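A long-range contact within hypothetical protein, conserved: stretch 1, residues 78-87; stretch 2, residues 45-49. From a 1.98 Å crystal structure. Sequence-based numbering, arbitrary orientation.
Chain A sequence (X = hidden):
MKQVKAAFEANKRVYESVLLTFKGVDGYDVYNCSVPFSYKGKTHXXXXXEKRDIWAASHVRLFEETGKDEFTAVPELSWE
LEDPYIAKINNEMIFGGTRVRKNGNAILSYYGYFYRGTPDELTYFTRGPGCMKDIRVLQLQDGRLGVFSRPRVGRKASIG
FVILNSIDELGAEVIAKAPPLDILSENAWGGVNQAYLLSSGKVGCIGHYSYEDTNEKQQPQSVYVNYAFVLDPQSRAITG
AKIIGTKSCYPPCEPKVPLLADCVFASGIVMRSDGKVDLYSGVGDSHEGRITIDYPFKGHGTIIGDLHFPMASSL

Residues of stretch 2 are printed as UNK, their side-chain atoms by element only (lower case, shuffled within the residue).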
# COMPACT_ATOMS: atom_id res chain seq x y z
N SER A 78 1.99 0.81 -19.33
CA SER A 78 2.81 1.43 -18.30
C SER A 78 2.22 2.77 -17.90
O SER A 78 1.38 3.33 -18.60
CB SER A 78 4.25 1.60 -18.79
OG SER A 78 4.32 2.72 -19.66
N TRP A 79 2.66 3.28 -16.76
CA TRP A 79 2.22 4.55 -16.20
C TRP A 79 3.44 5.27 -15.66
O TRP A 79 4.34 4.63 -15.11
CB TRP A 79 1.14 4.36 -15.13
CG TRP A 79 -0.07 3.62 -15.65
CD1 TRP A 79 -1.23 4.21 -16.06
CD2 TRP A 79 -0.26 2.20 -15.82
NE1 TRP A 79 -2.12 3.25 -16.48
CE2 TRP A 79 -1.56 2.01 -16.33
CE3 TRP A 79 0.53 1.08 -15.58
CZ2 TRP A 79 -2.05 0.74 -16.61
CZ3 TRP A 79 0.06 -0.19 -15.85
CH2 TRP A 79 -1.24 -0.34 -16.36
N GLU A 80 3.50 6.59 -15.82
CA GLU A 80 4.61 7.40 -15.35
C GLU A 80 4.38 7.80 -13.90
O GLU A 80 4.06 8.95 -13.62
CB GLU A 80 4.81 8.70 -16.14
CG GLU A 80 4.88 8.45 -17.63
CD GLU A 80 6.09 7.63 -18.02
OE1 GLU A 80 7.19 7.93 -17.52
OE2 GLU A 80 5.93 6.68 -18.81
N LEU A 81 4.53 6.82 -13.02
CA LEU A 81 4.33 7.02 -11.60
C LEU A 81 5.26 6.13 -10.79
O LEU A 81 5.84 5.21 -11.35
CB LEU A 81 2.87 6.70 -11.21
CG LEU A 81 1.73 7.31 -12.01
CD1 LEU A 81 0.47 6.46 -11.95
CD2 LEU A 81 1.43 8.73 -11.54
N GLU A 82 5.34 6.43 -9.50
CA GLU A 82 5.92 5.66 -8.43
C GLU A 82 4.84 5.07 -7.50
O GLU A 82 3.72 5.57 -7.48
CB GLU A 82 6.85 6.52 -7.55
CG GLU A 82 7.79 7.42 -8.34
CD GLU A 82 8.73 8.22 -7.47
OE1 GLU A 82 8.39 8.52 -6.30
OE2 GLU A 82 9.82 8.55 -7.98
N ASP A 83 5.21 4.06 -6.73
CA ASP A 83 4.40 3.50 -5.66
C ASP A 83 2.92 3.33 -6.01
O ASP A 83 2.09 4.08 -5.47
CB ASP A 83 4.47 4.38 -4.42
CG ASP A 83 5.91 4.60 -3.98
OD1 ASP A 83 6.76 3.83 -4.46
OD2 ASP A 83 6.14 5.53 -3.18
N PRO A 84 2.61 2.40 -6.89
CA PRO A 84 1.21 2.23 -7.29
C PRO A 84 0.35 1.65 -6.16
O PRO A 84 0.85 1.05 -5.22
CB PRO A 84 1.30 1.28 -8.47
CG PRO A 84 2.59 0.56 -8.30
CD PRO A 84 3.52 1.42 -7.52
N TYR A 85 -0.96 1.85 -6.23
CA TYR A 85 -1.90 1.47 -5.18
C TYR A 85 -3.33 1.39 -5.73
O TYR A 85 -3.71 2.13 -6.64
CB TYR A 85 -1.91 2.38 -3.97
CG TYR A 85 -2.17 3.84 -4.15
CD1 TYR A 85 -1.10 4.66 -4.51
CD2 TYR A 85 -3.42 4.42 -3.98
CE1 TYR A 85 -1.29 6.02 -4.68
CE2 TYR A 85 -3.61 5.78 -4.16
CZ TYR A 85 -2.54 6.57 -4.51
OH TYR A 85 -2.67 7.93 -4.70
N ILE A 86 -4.10 0.47 -5.15
CA ILE A 86 -5.42 0.21 -5.71
C ILE A 86 -6.49 0.14 -4.62
O ILE A 86 -6.23 -0.06 -3.44
CB ILE A 86 -5.52 -1.11 -6.50
CG1 ILE A 86 -5.10 -2.35 -5.69
CG2 ILE A 86 -4.79 -1.06 -7.82
CD1 ILE A 86 -5.38 -3.65 -6.44
N ALA A 87 -7.71 0.31 -5.10
CA ALA A 87 -8.90 0.15 -4.27
C ALA A 87 -10.07 -0.22 -5.18
O ALA A 87 -10.01 0.06 -6.38
CB ALA A 87 -9.19 1.37 -3.45
N UNK A 45 -0.51 -7.88 -10.19
CA UNK A 45 0.09 -6.90 -9.29
C UNK A 45 0.68 -5.74 -10.12
O UNK A 45 1.21 -6.00 -11.20
c UNK A 45 2.26 -7.16 -6.06
c UNK A 45 2.46 -7.82 -9.07
c UNK A 45 1.15 -7.51 -8.37
c UNK A 45 1.39 -6.62 -7.16
N UNK A 46 0.53 -4.52 -9.61
CA UNK A 46 1.28 -3.40 -10.19
C UNK A 46 2.58 -3.24 -9.42
O UNK A 46 2.60 -3.33 -8.19
o UNK A 46 -4.30 -1.93 -13.00
c UNK A 46 -0.72 -1.80 -12.29
c UNK A 46 0.53 -2.07 -10.11
c UNK A 46 -0.73 -2.03 -10.92
c UNK A 46 -1.95 -2.21 -10.28
c UNK A 46 -3.11 -2.17 -11.00
c UNK A 46 -1.90 -1.75 -13.03
c UNK A 46 -3.09 -1.95 -12.36
N UNK A 47 3.67 -2.98 -10.12
CA UNK A 47 4.95 -2.74 -9.49
C UNK A 47 5.59 -1.44 -9.96
O UNK A 47 5.38 -0.95 -11.07
N UNK A 48 6.38 -0.91 -9.04
CA UNK A 48 7.22 0.25 -9.32
C UNK A 48 8.54 -0.28 -9.85
O UNK A 48 9.19 -1.10 -9.17
n UNK A 48 10.65 5.79 -6.34
c UNK A 48 7.37 1.12 -8.10
n UNK A 48 9.53 3.87 -6.69
c UNK A 48 8.67 2.72 -6.63
n UNK A 48 9.24 5.06 -4.72
c UNK A 48 9.77 4.88 -5.90
c UNK A 48 8.44 2.17 -8.05
N UNK A 49 8.86 0.07 -11.06
CA UNK A 49 10.00 -0.36 -11.83
C UNK A 49 11.01 0.78 -12.03
O UNK A 49 10.77 1.83 -12.62
c UNK A 49 8.38 -1.86 -12.94
c UNK A 49 10.70 -1.63 -13.88
c UNK A 49 9.55 -0.92 -13.19

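Position 45 opens the stretch with four side-chain carbons and no heteroatom. The chain forks at the first carbon, and one arm is two carbons long, which identifies Ile 45. Its CA-to-CB bond points sideways, and nothing of stretch 1 lies within contact distance; a beta-branched residue of this kind is at home in an extended strand, and it is buried.

Position 46 carries one carbon and then a six-carbon ring bearing a single oxygen. The first carbon, CB, lies 3.8 Å from CG of Pro 84, and the ring reaches on to both Trp 79 and Ile 86. A phenol ring on one methylene can only be Tyr 46. Its CE1 approaches CH2 of Trp 79 at 3.7 Å, and its CE2 lies 3.8 Å from CG2 of Ile 86. The edge of Tyr 46 is turned toward the face of Trp 79 in an offset arrangement, with planes at 83° and centroids of the tyrosine ring and the six-membered tryptophan ring 5.4 Å apart. The flat, broad ring suits a place where it must touch several apolar neighbours, while its hydroxyl is satisfied by a hydrogen bond elsewhere in the structure.

Position 47 has no side-chain atoms: Gly 47. A CB here would point away from stretch 1 and meet none of its atoms, so this contact does not itself demand glycine. Its backbone still packs, with C lying 4.0 Å from CG of Pro 84.

Position 48 shows three carbons, a nitrogen, and a carbon carrying two more nitrogens, an extended chain ending beside two acidic residues. This is Arg 48. With chi1 to chi3 all t, it spans the distance to both carboxylates. NH1 donates a hydrogen bond to OD1 of Asp 83 at 2.8 Å, near the guanidinium plane, as part of a salt bridge. Glu 82 lies over one face instead: its OE2 is 3.3 Å from NH2 of Arg 48, a pairing of charges with no N-H directed at the oxygen.

Position 49 has one carbon carrying two others, three in all, and touches nothing on stretch 1. It is Val 49, a beta-branched residue that suits an extended strand; it is buried, but not by stretch 1.

The contact thus joins apolar and aromatic packing to a charged cluster. The CA-to-CB bonds of Tyr 46 and Arg 48 both point toward stretch 1; the first residue gathers Trp 79, Pro 84 and Ile 86, while the second offsets part of the negative charge of Glu 82 and Asp 83, all three being buried.

Stretch 2 (45-49) IYGRV
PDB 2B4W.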